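A197 (Sulfolobus turreted icosahedral virus, PDB 2C0N) probably transfers sugar units to acceptor molecules as a viral glycosyltransferase of the GT-A fold. Local coordinates at residues Val13-Pro16 with Leu17-Phe20; Ala58-Asp61 with Glu62-Pro66; Asp19-Lys23 with Asn24-Tyr28; Val37-Gln40 with Arg41-Leu45. One frame throughout, in Å; residues are numbered along the deposited sequence.

How the contacts relate
All four contacts are local, each made by a continuous run of chain, so none closes a long loop. From the N terminus, contact 1 turns strand 12-14 into helix 15-23, and contact 3 ends that helix and leads into strand 28-31; the two overlap at Asp19 and Phe20. Contact 4 follows in helix 37-50, and contact 2 comes last, at the turn after strand 56-60. Nothing else nests or crosses. Contact 2 ties the others together: Glu62 forms a salt bridge with Arg14 of contact 1, Leu60, Val65 and Pro66 pack on the shared Phe20, and Asp61 meets Arg41 of contact 4. Contacts 1, 3 and, through Ile43, 4 also touch the second subunit.

Contact 1: Val13-Pro16 with Leu17-Phe20; sequences VRLP and LIDF
At Arg14 the chain turns from strand 12-14 into helix 15-23: Ile18 N donates to Arg14 O at 3.2 Å, and Leu17 N adds a weak second bond to the same oxygen. Arg14 is therefore the N-cap. Pro16 sits in the first turn, where a residue without an N-H costs the helix no bond. The regular pattern then runs on, with Asp19 N 2.9 Å from Leu15 O and Phe20 N 3.2 Å from Pro16 O.

Among the side chains, Val13 folds back over the helix start. Its CG1 lies anti to the backbone N (chi1 -178°), and this places the methyl against two neighbours at once, Leu17 CD2 at 3.7 Å and Ile18 CG1 at the same distance. Both pairs meet at a slant. Val13 and Arg14 also pair antiparallel with a strand of the second subunit, and Val13 packs on Ile18 of that subunit as well as on its own. The guanidinium of Arg14 heads off to a salt bridge with Glu62. Ile18 CD1 lies 3.6 Å from Val13 O.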
ATOM      1  N   VAL A  13      -1.935  -2.012   3.911  1.00 16.64           N
ATOM      2  CA  VAL A  13      -1.425  -0.705   4.292  1.00 17.25           C
ATOM      3  C   VAL A  13      -2.456   0.384   3.920  1.00 16.04           C
ATOM      4  O   VAL A  13      -2.897   0.461   2.772  1.00 16.98           O
ATOM      5  CB  VAL A  13      -0.106  -0.403   3.597  1.00 16.42           C
ATOM      6  CG1 VAL A  13       0.458   0.927   4.026  1.00 21.33           C
ATOM      7  CG2 VAL A  13       0.921  -1.493   3.968  1.00 18.53           C
ATOM      8  N   ARG A  14      -2.810   1.204   4.900  1.00 15.44           N
ATOM      9  CA  ARG A  14      -3.756   2.304   4.701  1.00 15.25           C
ATOM     10  C   ARG A  14      -3.152   3.352   3.744  1.00 15.15           C
ATOM     11  O   ARG A  14      -1.930   3.582   3.717  1.00 14.26           O
ATOM     12  CB  ARG A  14      -4.213   2.907   6.063  1.00 15.46           C
ATOM     13  CG  ARG A  14      -3.131   3.543   6.918  1.00 16.65           C
ATOM     14  CD  ARG A  14      -3.554   3.709   8.317  1.00 20.44           C
ATOM     15  NE  ARG A  14      -3.557   2.400   8.949  1.00 21.59           N
ATOM     16  CZ  ARG A  14      -4.545   1.863   9.617  1.00 21.85           C
ATOM     17  NH1 ARG A  14      -5.586   2.564   9.922  1.00 22.40           N
ATOM     18  NH2 ARG A  14      -4.419   0.638  10.087  1.00 23.60           N
ATOM     19  N   LEU A  15      -4.028   4.023   3.004  1.00 14.41           N
ATOM     20  CA  LEU A  15      -3.606   4.978   1.990  1.00 14.63           C
ATOM     21  C   LEU A  15      -2.706   6.076   2.510  1.00 14.67           C
ATOM     22  O   LEU A  15      -1.718   6.445   1.850  1.00 14.58           O
ATOM     23  CB  LEU A  15      -4.831   5.573   1.277  1.00 15.44           C
ATOM     24  CG  LEU A  15      -5.132   4.956  -0.103  1.00 16.27           C
ATOM     25  CD1 LEU A  15      -5.343   3.441  -0.071  1.00 15.69           C
ATOM     26  CD2 LEU A  15      -6.289   5.701  -0.758  1.00 15.48           C
ATOM     27  N   PRO A  16      -3.071   6.670   3.632  1.00 13.36           N
ATOM     28  CA  PRO A  16      -2.183   7.744   4.143  1.00 13.82           C
ATOM     29  C   PRO A  16      -0.732   7.304   4.355  1.00 14.08           C
ATOM     30  O   PRO A  16       0.173   8.111   4.132  1.00 13.60           O
ATOM     31  CB  PRO A  16      -2.878   8.165   5.441  1.00 14.32           C
ATOM     32  CG  PRO A  16      -4.325   7.766   5.208  1.00 14.16           C
ATOM     33  CD  PRO A  16      -4.289   6.528   4.454  1.00 12.84           C
ATOM     34  N   LEU A  17      -0.486   6.059   4.761  1.00 14.02           N
ATOM     35  CA  LEU A  17       0.891   5.552   4.863  1.00 14.04           C
ATOM     36  C   LEU A  17       1.529   5.299   3.488  1.00 13.81           C
ATOM     37  O   LEU A  17       2.667   5.671   3.275  1.00 14.32           O
ATOM     38  CB  LEU A  17       0.995   4.335   5.810  1.00 15.39           C
ATOM     39  CG  LEU A  17       2.407   3.754   5.976  1.00 16.50           C
ATOM     40  CD1 LEU A  17       3.255   4.714   6.614  1.00 17.58           C
ATOM     41  CD2 LEU A  17       2.318   2.512   6.781  1.00 19.98           C
ATOM     42  N   ILE A  18       0.772   4.776   2.518  1.00 13.48           N
ATOM     43  CA  ILE A  18       1.258   4.643   1.156  1.00 14.47           C
ATOM     44  C   ILE A  18       1.722   5.976   0.635  1.00 15.16           C
ATOM     45  O   ILE A  18       2.800   6.078   0.011  1.00 16.15           O
ATOM     46  CB  ILE A  18       0.208   4.046   0.258  1.00 13.82           C
ATOM     47  CG1 ILE A  18      -0.115   2.651   0.747  1.00 17.04           C
ATOM     48  CG2 ILE A  18       0.695   3.945  -1.215  1.00 14.47           C
ATOM     49  CD1 ILE A  18      -1.233   2.052  -0.007  1.00 20.33           C
ATOM     50  N   ASP A  19       0.932   7.017   0.890  1.00 15.94           N
ATOM     51  CA  ASP A  19       1.294   8.367   0.417  1.00 16.32           C
ATOM     52  C   ASP A  19       2.597   8.870   1.013  1.00 16.10           C
ATOM     53  O   ASP A  19       3.451   9.419   0.292  1.00 15.61           O
ATOM     54  CB  ASP A  19       0.155   9.342   0.694  1.00 16.41           C
ATOM     55  CG  ASP A  19       0.158  10.512  -0.247  1.00 21.59           C
ATOM     56  OD1 ASP A  19       0.500  10.348  -1.455  1.00 22.06           O
ATOM     57  OD2 ASP A  19      -0.154  11.606   0.241  1.00 26.47           O
ATOM     58  N   PHE A  20       2.768   8.666   2.315  1.00 14.22           N
ATOM     59  CA  PHE A  20       4.009   9.003   2.975  1.00 15.08           C
ATOM     60  C   PHE A  20       5.180   8.242   2.329  1.00 13.86           C
ATOM     61  O   PHE A  20       6.244   8.830   2.061  1.00 15.30           O
ATOM     62  CB  PHE A  20       3.932   8.637   4.470  1.00 15.39           C
ATOM     63  CG  PHE A  20       5.263   8.589   5.137  1.00 16.84           C
ATOM     64  CD1 PHE A  20       5.901   9.762   5.489  1.00 16.64           C
ATOM     65  CD2 PHE A  20       5.901   7.401   5.344  1.00 17.63           C
ATOM     66  CE1 PHE A  20       7.150   9.730   6.145  1.00 17.01           C
ATOM     67  CE2 PHE A  20       7.105   7.369   5.981  1.00 19.39           C
ATOM     68  CZ  PHE A  20       7.736   8.525   6.357  1.00 17.36           C
TER

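Contact 2: Ala58-Asp61 with Glu62-Pro66; sequences AFLD and EDVVP
Leu60 and Val64 meet where the chain doubles back, with Leu60 CD1 3.7 Å from Val64 CG1 and the two side chains slanting across each other. Leu60 also meets Pro66 tip to tip, its CD1 3.8 Å from Pro66 CG. Beside this apolar patch, Asp61 CB touches both Val64 CG2, at 3.8 Å, and Asp63 OD1, at 3.4 Å. The Asp63 carboxylate gets there because its CG stands between the backbone N and the carbonyl carbon (chi1 52°), swinging back over the turn. A type I beta turn from Asp61 to Val64 holds the four residues. Its closing bond, Val64 N to Asp61 O, measures 3.0 Å.

The turn carries the sequence Asp-Glu-Asp at the end of a central strand, which fits the DXD motif of GT-A glycosyltransferases. In relatives that motif helps to hold a metal and the nucleotide sugar; the nickel ion in this crystal sits apart from the turn, on His198 and His200 of the C-terminal histidine run, probably a purification tag, and says nothing about this site. Asp61 OD2 and Asp63 OD1 are 4.4 Å apart, and each carboxylate has a basic partner, Arg41 for Asp61 and Lys92 for Asp63. Glu62, between them, points its acid to Arg14. Farther out, Leu60 rests on Leu17, Phe20 and Phe120, while strand 162-173 supports Val64 through Ala170 and His172.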
ATOM      1  N   ALA A  58      14.482   1.644  11.026  1.00 16.97           N
ATOM      2  CA  ALA A  58      13.353   2.435  11.503  1.00 17.23           C
ATOM      3  C   ALA A  58      12.147   1.523  11.582  1.00 17.26           C
ATOM      4  O   ALA A  58      11.769   0.927  10.562  1.00 19.35           O
ATOM      5  CB  ALA A  58      13.077   3.571  10.569  1.00 17.79           C
ATOM      6  N   PHE A  59      11.563   1.367  12.781  1.00 16.84           N
ATOM      7  CA  PHE A  59      10.236   0.719  12.909  1.00 17.12           C
ATOM      8  C   PHE A  59       9.144   1.775  12.814  1.00 16.38           C
ATOM      9  O   PHE A  59       9.220   2.817  13.503  1.00 17.61           O
ATOM     10  CB  PHE A  59      10.113   0.045  14.270  1.00 17.59           C
ATOM     11  CG  PHE A  59      10.773  -1.285  14.347  1.00 15.91           C
ATOM     12  CD1 PHE A  59      10.431  -2.289  13.474  1.00 16.07           C
ATOM     13  CD2 PHE A  59      11.693  -1.550  15.340  1.00 18.38           C
ATOM     14  CE1 PHE A  59      10.996  -3.555  13.572  1.00 15.40           C
ATOM     15  CE2 PHE A  59      12.277  -2.821  15.415  1.00 18.32           C
ATOM     16  CZ  PHE A  59      11.925  -3.793  14.537  1.00 16.44           C
ATOM     17  N   LEU A  60       8.159   1.499  11.971  1.00 17.29           N
ATOM     18  CA  LEU A  60       7.000   2.329  11.764  1.00 16.56           C
ATOM     19  C   LEU A  60       5.797   1.441  11.706  1.00 17.37           C
ATOM     20  O   LEU A  60       5.715   0.596  10.818  1.00 15.79           O
ATOM     21  CB  LEU A  60       7.136   3.142  10.462  1.00 18.22           C
ATOM     22  CG  LEU A  60       6.088   4.225  10.179  1.00 17.03           C
ATOM     23  CD1 LEU A  60       6.126   5.287  11.217  1.00 18.22           C
ATOM     24  CD2 LEU A  60       6.358   4.824   8.807  1.00 18.21           C
ATOM     25  N   ASP A  61       4.898   1.577  12.703  1.00 16.54           N
ATOM     26  CA  ASP A  61       3.672   0.786  12.738  1.00 16.18           C
ATOM     27  C   ASP A  61       2.850   1.206  11.538  1.00 15.85           C
ATOM     28  O   ASP A  61       2.917   2.357  11.092  1.00 15.00           O
ATOM     29  CB  ASP A  61       2.892   1.019  14.021  1.00 16.74           C
ATOM     30  CG  ASP A  61       3.445   0.245  15.205  1.00 20.43           C
ATOM     31  OD1 ASP A  61       4.291  -0.669  15.036  1.00 21.91           O
ATOM     32  OD2 ASP A  61       3.000   0.567  16.309  1.00 25.13           O
ATOM     33  N   GLU A  62       2.111   0.258  10.980  1.00 15.74           N
ATOM     34  CA  GLU A  62       1.325   0.521   9.772  1.00 15.73           C
ATOM     35  C   GLU A  62       0.221   1.585   9.982  1.00 15.04           C
ATOM     36  O   GLU A  62      -0.317   2.132   9.026  1.00 16.46           O
ATOM     37  CB  GLU A  62       0.750  -0.782   9.252  1.00 16.42           C
ATOM     38  CG  GLU A  62      -0.119  -0.672   8.005  1.00 17.79           C
ATOM     39  CD  GLU A  62      -1.579  -0.358   8.296  1.00 22.36           C
ATOM     40  OE1 GLU A  62      -2.030  -0.646   9.434  1.00 19.36           O
ATOM     41  OE2 GLU A  62      -2.281   0.195   7.407  1.00 19.27           O
ATOM     42  N   ASP A  63      -0.143   1.856  11.234  1.00 14.42           N
ATOM     43  CA  ASP A  63      -1.104   2.927  11.512  1.00 14.73           C
ATOM     44  C   ASP A  63      -0.462   4.234  11.990  1.00 14.16           C
ATOM     45  O   ASP A  63      -1.145   5.115  12.477  1.00 14.68           O
ATOM     46  CB  ASP A  63      -2.198   2.458  12.495  1.00 15.27           C
ATOM     47  CG  ASP A  63      -1.664   1.835  13.753  1.00 17.97           C
ATOM     48  OD1 ASP A  63      -0.443   1.890  13.967  1.00 20.35           O
ATOM     49  OD2 ASP A  63      -2.516   1.256  14.535  1.00 20.57           O
ATOM     50  N   VAL A  64       0.848   4.351  11.843  1.00 14.97           N
ATOM     51  CA  VAL A  64       1.555   5.560  12.226  1.00 14.31           C
ATOM     52  C   VAL A  64       2.113   6.236  10.959  1.00 14.43           C
ATOM     53  O   VAL A  64       2.830   5.612  10.188  1.00 15.81           O
ATOM     54  CB  VAL A  64       2.673   5.229  13.253  1.00 14.58           C
ATOM     55  CG1 VAL A  64       3.527   6.467  13.537  1.00 16.21           C
ATOM     56  CG2 VAL A  64       2.083   4.661  14.548  1.00 12.90           C
ATOM     57  N   VAL A  65       1.745   7.501  10.735  1.00 15.17           N
ATOM     58  CA  VAL A  65       2.100   8.214   9.520  1.00 15.30           C
ATOM     59  C   VAL A  65       2.828   9.487   9.871  1.00 14.47           C
ATOM     60  O   VAL A  65       2.219  10.441  10.353  1.00 13.73           O
ATOM     61  CB  VAL A  65       0.859   8.564   8.652  1.00 15.92           C
ATOM     62  CG1 VAL A  65       1.287   9.297   7.381  1.00 16.87           C
ATOM     63  CG2 VAL A  65       0.121   7.323   8.283  1.00 17.20           C
ATOM     64  N   PRO A  66       4.150   9.503   9.658  1.00 14.20           N
ATOM     65  CA  PRO A  66       4.903  10.683  10.003  1.00 14.30           C
ATOM     66  C   PRO A  66       4.474  11.938   9.292  1.00 15.68           C
ATOM     67  O   PRO A  66       4.118  11.920   8.085  1.00 13.78           O
ATOM     68  CB  PRO A  66       6.347  10.281   9.674  1.00 14.99           C
ATOM     69  CG  PRO A  66       6.321   8.778   9.767  1.00 14.95           C
ATOM     70  CD  PRO A  66       5.035   8.417   9.203  1.00 13.91           C
TER

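Contact 3: Asp19-Lys23 with Asn24-Tyr28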
ATOM      1  N   ASP A  19       0.932   7.017   0.890  1.00 15.94           N
ATOM      2  CA  ASP A  19       1.294   8.367   0.417  1.00 16.32           C
ATOM      3  C   ASP A  19       2.597   8.870   1.013  1.00 16.10           C
ATOM      4  O   ASP A  19       3.451   9.419   0.292  1.00 15.61           O
ATOM      5  CB  ASP A  19       0.155   9.342   0.694  1.00 16.41           C
ATOM      6  CG  ASP A  19       0.158  10.512  -0.247  1.00 21.59           C
ATOM      7  OD1 ASP A  19       0.500  10.348  -1.455  1.00 22.06           O
ATOM      8  OD2 ASP A  19      -0.154  11.606   0.241  1.00 26.47           O
ATOM      9  N   PHE A  20       2.768   8.666   2.315  1.00 14.22           N
ATOM     10  CA  PHE A  20       4.009   9.003   2.975  1.00 15.08           C
ATOM     11  C   PHE A  20       5.180   8.242   2.329  1.00 13.86           C
ATOM     12  O   PHE A  20       6.244   8.830   2.061  1.00 15.30           O
ATOM     13  CB  PHE A  20       3.932   8.637   4.470  1.00 15.39           C
ATOM     14  CG  PHE A  20       5.263   8.589   5.137  1.00 16.84           C
ATOM     15  CD1 PHE A  20       5.901   9.762   5.489  1.00 16.64           C
ATOM     16  CD2 PHE A  20       5.901   7.401   5.344  1.00 17.63           C
ATOM     17  CE1 PHE A  20       7.150   9.730   6.145  1.00 17.01           C
ATOM     18  CE2 PHE A  20       7.105   7.369   5.981  1.00 19.39           C
ATOM     19  CZ  PHE A  20       7.736   8.525   6.357  1.00 17.36           C
ATOM     20  N   LEU A  21       4.995   6.938   2.110  1.00 14.59           N
ATOM     21  CA  LEU A  21       6.049   6.091   1.501  1.00 15.19           C
ATOM     22  C   LEU A  21       6.484   6.555   0.112  1.00 16.30           C
ATOM     23  O   LEU A  21       7.713   6.615  -0.179  1.00 15.40           O
ATOM     24  CB  LEU A  21       5.648   4.620   1.499  1.00 15.69           C
ATOM     25  CG  LEU A  21       5.453   3.975   2.868  1.00 17.45           C
ATOM     26  CD1 LEU A  21       4.974   2.544   2.659  1.00 18.17           C
ATOM     27  CD2 LEU A  21       6.764   3.987   3.681  1.00 18.91           C
ATOM     28  N   VAL A  22       5.508   6.925  -0.727  1.00 15.63           N
ATOM     29  CA  VAL A  22       5.768   7.366  -2.088  1.00 17.13           C
ATOM     30  C   VAL A  22       6.409   8.757  -2.110  1.00 17.97           C
ATOM     31  O   VAL A  22       7.447   8.988  -2.747  1.00 17.90           O
ATOM     32  CB  VAL A  22       4.441   7.368  -2.919  1.00 17.01           C
ATOM     33  CG1 VAL A  22       4.607   8.036  -4.279  1.00 19.47           C
ATOM     34  CG2 VAL A  22       3.989   5.968  -3.076  1.00 18.72           C
ATOM     35  N   LYS A  23       5.776   9.679  -1.401  1.00 17.71           N
ATOM     36  CA  LYS A  23       6.181  11.073  -1.434  1.00 18.92           C
ATOM     37  C   LYS A  23       7.595  11.266  -0.913  1.00 18.80           C
ATOM     38  O   LYS A  23       8.305  12.161  -1.389  1.00 18.46           O
ATOM     39  CB  LYS A  23       5.212  11.934  -0.635  1.00 19.35           C
ATOM     40  CG  LYS A  23       4.001  12.320  -1.425  1.00 21.44           C
ATOM     41  CD  LYS A  23       2.922  12.946  -0.571  1.00 23.19           C
ATOM     42  CE  LYS A  23       1.926  13.699  -1.444  1.00 24.77           C
ATOM     43  NZ  LYS A  23       0.541  13.641  -0.945  1.00 27.60           N
ATOM     44  N   ASN A  24       8.014  10.416   0.022  1.00 17.51           N
ATOM     45  CA  ASN A  24       9.310  10.548   0.662  1.00 18.01           C
ATOM     46  C   ASN A  24      10.372   9.546   0.205  1.00 18.19           C
ATOM     47  O   ASN A  24      11.449   9.471   0.783  1.00 17.03           O
ATOM     48  CB  ASN A  24       9.132  10.490   2.172  1.00 18.08           C
ATOM     49  CG  ASN A  24       8.318  11.644   2.676  1.00 19.78           C
ATOM     50  OD1 ASN A  24       8.847  12.739   2.851  1.00 21.84           O
ATOM     51  ND2 ASN A  24       7.018  11.421   2.907  1.00 16.70           N
ATOM     52  N   ASP A  25      10.077   8.806  -0.867  1.00 17.90           N
ATOM     53  CA  ASP A  25      11.053   7.899  -1.483  1.00 18.55           C
ATOM     54  C   ASP A  25      11.624   6.901  -0.469  1.00 17.24           C
ATOM     55  O   ASP A  25      12.774   6.545  -0.509  1.00 16.12           O
ATOM     56  CB  ASP A  25      12.155   8.718  -2.132  1.00 18.85           C
ATOM     57  CG  ASP A  25      12.986   7.929  -3.137  1.00 21.27           C
ATOM     58  OD1 ASP A  25      12.558   6.842  -3.571  1.00 25.26           O
ATOM     59  OD2 ASP A  25      14.074   8.435  -3.506  1.00 26.19           O
ATOM     60  N   ILE A  26      10.747   6.383   0.381  1.00 17.00           N
ATOM     61  CA  ILE A  26      11.167   5.574   1.520  1.00 16.70           C
ATOM     62  C   ILE A  26      11.535   4.178   1.040  1.00 16.95           C
ATOM     63  O   ILE A  26      10.851   3.620   0.162  1.00 16.80           O
ATOM     64  CB  ILE A  26      10.011   5.439   2.502  1.00 17.17           C
ATOM     65  CG1 ILE A  26       9.622   6.803   3.052  1.00 17.58           C
ATOM     66  CG2 ILE A  26      10.330   4.412   3.602  1.00 17.77           C
ATOM     67  CD1 ILE A  26      10.647   7.487   3.924  1.00 18.54           C
ATOM     68  N   GLU A  27      12.613   3.631   1.601  1.00 15.32           N
ATOM     69  CA  GLU A  27      12.976   2.224   1.412  1.00 14.83           C
ATOM     70  C   GLU A  27      12.443   1.419   2.601  1.00 15.38           C
ATOM     71  O   GLU A  27      12.621   1.815   3.758  1.00 16.08           O
ATOM     72  CB  GLU A  27      14.479   2.061   1.298  1.00 15.01           C
ATOM     73  CG  GLU A  27      15.027   2.693   0.032  1.00 15.03           C
ATOM     74  CD  GLU A  27      16.481   2.444  -0.100  1.00 16.81           C
ATOM     75  OE1 GLU A  27      17.270   3.234   0.456  1.00 18.67           O
ATOM     76  OE2 GLU A  27      16.848   1.453  -0.738  1.00 18.77           O
ATOM     77  N   TYR A  28      11.752   0.316   2.313  1.00 14.01           N
ATOM     78  CA  TYR A  28      11.025  -0.375   3.363  1.00 14.70           C
ATOM     79  C   TYR A  28      10.879  -1.853   3.109  1.00 15.13           C
ATOM     80  O   TYR A  28      11.054  -2.348   1.985  1.00 14.42           O
ATOM     81  CB  TYR A  28       9.624   0.243   3.521  1.00 15.00           C
ATOM     82  CG  TYR A  28       8.804   0.194   2.228  1.00 12.83           C
ATOM     83  CD1 TYR A  28       8.167  -0.976   1.851  1.00 15.59           C
ATOM     84  CD2 TYR A  28       8.669   1.299   1.405  1.00 13.76           C
ATOM     85  CE1 TYR A  28       7.394  -1.053   0.719  1.00 15.46           C
ATOM     86  CE2 TYR A  28       7.889   1.231   0.232  1.00 15.58           C
ATOM     87  CZ  TYR A  28       7.261   0.047  -0.093  1.00 17.27           C
ATOM     88  OH  TYR A  28       6.504  -0.063  -1.239  1.00 19.09           O
TER
HETATM   89  O   HOH W   1       8.753   4.467  -1.497  1.00 21.48           O
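Asn24 brings its amide back to the carbonyl of Phe20 because its CG lies beside the backbone N, anti to the carbonyl carbon (chi1 -64°), while positive phi at Asp25 (55°) reverses the chain just beyond. The amide ND2 donates to Phe20 O at 2.8 Å, almost straight, in the carbonyl plane and on a lone pair. Asn24 N reaches the same oxygen at 3.1 Å. The amide also lies obliquely by the Phe20 ring, with ND2 3.3 Å from CD1.

The helix ends in a Schellman motif with Asp25 as its C-prime residue: Ile26 N bonds to Leu21 O at 3.1 Å, and Asp25 N to Val22 O. The apolar pair expected of that motif is present, Leu21 CD2 touching Ile26 CG2 at 3.6 Å. The other Leu21 methyl, CD1, makes a CH-pi contact over one face of Tyr28, 4.2 Å from the ring centroid. A water donates to both Leu21 O and Ile26 O, bridging helix end and loop. Asp25 points outward to a salt bridge with Arg195 of the second subunit.

Leu21 O and Val22 O, lacking i+4 partners, are thus served by Ile26 N plus the water and by Asp25 N respectively, while Asn24 binds Phe20 O twice.

Contact 4: Val37-Gln40 with Arg41-Leu45; sequences VAVQ and REIAL
Val37 and Arg41, one turn apart in helix 37-50, form the tight side of this contact. They run alongside each other in the same direction, so that Val37 CG2 covers one face of the guanidinium, 3.7 Å from Arg41 NH2. The arginine chain stays extended from CG to NE, and its CG is only 3.3 Å from Val37 O. The backbone keeps ordinary alpha-helical bonds, such as Arg41 N to Val37 O at 2.9 Å.

The side carrying Val39 and Ile43 is looser and partly exposed. Their methyls meet at a slant, Val39 CG1 4.1 Å from Ile43 CD1, and the closer touch is to the backbone, with Ile43 CG1 3.3 Å from Val39 O. His192 of the second subunit packs on Ile43.

On the buried side Gln40 NE2 bonds to the carbonyls of Ser32 and Ser9, fastening the helix to the loops that follow strands 3-8 and 28-31. Arg41 makes salt bridges to Glu150 through NE and to Asp61 through NH2, with Phe59 as a cation-pi partner. Held by two carboxylates, an aromatic ring and the Val37 methyl, the guanidinium probably has little freedom to rotate and helps position Asp61 in the acidic turn.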
ATOM      1  N   VAL A  37       3.339  -9.471  16.805  1.00 17.31           N
ATOM      2  CA  VAL A  37       4.225  -8.383  16.328  1.00 17.61           C
ATOM      3  C   VAL A  37       5.691  -8.599  16.730  1.00 16.72           C
ATOM      4  O   VAL A  37       6.611  -8.235  16.011  1.00 16.63           O
ATOM      5  CB  VAL A  37       3.701  -6.982  16.748  1.00 18.07           C
ATOM      6  CG1 VAL A  37       3.690  -6.807  18.232  1.00 20.67           C
ATOM      7  CG2 VAL A  37       4.502  -5.887  16.087  1.00 18.96           C
ATOM      8  N   ALA A  38       5.918  -9.215  17.878  1.00 16.67           N
ATOM      9  CA  ALA A  38       7.286  -9.487  18.313  1.00 16.70           C
ATOM     10  C   ALA A  38       8.015 -10.392  17.324  1.00 16.58           C
ATOM     11  O   ALA A  38       9.218 -10.236  17.090  1.00 15.12           O
ATOM     12  CB  ALA A  38       7.335 -10.071  19.731  1.00 16.47           C
ATOM     13  N   VAL A  39       7.291 -11.331  16.726  1.00 16.72           N
ATOM     14  CA  VAL A  39       7.895 -12.203  15.732  1.00 16.79           C
ATOM     15  C   VAL A  39       8.237 -11.394  14.494  1.00 16.63           C
ATOM     16  O   VAL A  39       9.297 -11.566  13.896  1.00 17.43           O
ATOM     17  CB  VAL A  39       6.942 -13.348  15.335  1.00 17.22           C
ATOM     18  CG1 VAL A  39       7.569 -14.201  14.237  1.00 18.09           C
ATOM     19  CG2 VAL A  39       6.551 -14.203  16.558  1.00 17.66           C
ATOM     20  N   GLN A  40       7.355 -10.488  14.094  1.00 16.53           N
ATOM     21  CA  GLN A  40       7.680  -9.602  12.953  1.00 16.04           C
ATOM     22  C   GLN A  40       8.889  -8.730  13.243  1.00 15.47           C
ATOM     23  O   GLN A  40       9.735  -8.517  12.372  1.00 14.18           O
ATOM     24  CB  GLN A  40       6.485  -8.710  12.602  1.00 16.85           C
ATOM     25  CG  GLN A  40       5.250  -9.456  12.167  1.00 16.74           C
ATOM     26  CD  GLN A  40       4.064  -8.536  12.011  1.00 17.49           C
ATOM     27  OE1 GLN A  40       3.619  -7.929  12.968  1.00 15.65           O
ATOM     28  NE2 GLN A  40       3.541  -8.446  10.801  1.00 15.99           N
ATOM     29  N   ARG A  41       9.000  -8.201  14.456  1.00 15.67           N
ATOM     30  CA  ARG A  41      10.148  -7.357  14.785  1.00 14.89           C
ATOM     31  C   ARG A  41      11.456  -8.136  14.806  1.00 14.32           C
ATOM     32  O   ARG A  41      12.495  -7.630  14.409  1.00 13.89           O
ATOM     33  CB  ARG A  41       9.949  -6.624  16.107  1.00 15.56           C
ATOM     34  CG  ARG A  41       8.749  -5.752  16.133  1.00 17.38           C
ATOM     35  CD  ARG A  41       8.823  -4.759  17.237  1.00 17.46           C
ATOM     36  NE  ARG A  41       7.548  -4.091  17.470  1.00 17.46           N
ATOM     37  CZ  ARG A  41       7.055  -3.131  16.707  1.00 17.65           C
ATOM     38  NH1 ARG A  41       7.705  -2.740  15.628  1.00 21.62           N
ATOM     39  NH2 ARG A  41       5.888  -2.572  17.004  1.00 17.48           N
ATOM     40  N   GLU A  42      11.419  -9.381  15.235  1.00 13.97           N
ATOM     41  CA  GLU A  42      12.620 -10.201  15.174  1.00 14.89           C
ATOM     42  C   GLU A  42      13.040 -10.508  13.743  1.00 14.76           C
ATOM     43  O   GLU A  42      14.206 -10.521  13.433  1.00 15.53           O
ATOM     44  CB  GLU A  42      12.413 -11.504  15.928  1.00 14.77           C
ATOM     45  CG  GLU A  42      13.706 -12.186  16.319  1.00 18.26           C
ATOM     46  CD  GLU A  42      14.409 -11.448  17.404  1.00 20.66           C
ATOM     47  OE1 GLU A  42      13.797 -11.223  18.453  1.00 23.37           O
ATOM     48  OE2 GLU A  42      15.553 -11.032  17.187  1.00 24.92           O
ATOM     49  N   ILE A  43      12.084 -10.845  12.884  1.00 16.07           N
ATOM     50  CA  ILE A  43      12.352 -11.043  11.465  1.00 15.86           C
ATOM     51  C   ILE A  43      12.992  -9.788  10.889  1.00 15.78           C
ATOM     52  O   ILE A  43      13.989  -9.864  10.169  1.00 15.21           O
ATOM     53  CB  ILE A  43      11.040 -11.352  10.719  1.00 16.43           C
ATOM     54  CG1 ILE A  43      10.569 -12.761  11.063  1.00 16.90           C
ATOM     55  CG2 ILE A  43      11.192 -11.203   9.177  1.00 17.47           C
ATOM     56  CD1 ILE A  43       9.167 -13.040  10.666  1.00 18.02           C
ATOM     57  N   ALA A  44      12.424  -8.629  11.220  1.00 15.87           N
ATOM     58  CA  ALA A  44      12.969  -7.331  10.760  1.00 15.92           C
ATOM     59  C   ALA A  44      14.440  -7.184  11.141  1.00 16.41           C
ATOM     60  O   ALA A  44      15.251  -6.890  10.277  1.00 16.75           O
ATOM     61  CB  ALA A  44      12.194  -6.197  11.329  1.00 15.58           C
ATOM     62  N   LEU A  45      14.765  -7.377  12.428  1.00 16.72           N
ATOM     63  CA  LEU A  45      16.165  -7.365  12.911  1.00 17.04           C
ATOM     64  C   LEU A  45      17.088  -8.316  12.134  1.00 17.11           C
ATOM     65  O   LEU A  45      18.167  -7.944  11.714  1.00 18.44           O
ATOM     66  CB  LEU A  45      16.223  -7.709  14.395  1.00 16.96           C
ATOM     67  CG  LEU A  45      17.595  -7.649  15.066  1.00 17.86           C
ATOM     68  CD1 LEU A  45      18.284  -6.292  14.831  1.00 17.22           C
ATOM     69  CD2 LEU A  45      17.496  -7.957  16.564  1.00 18.69           C
TER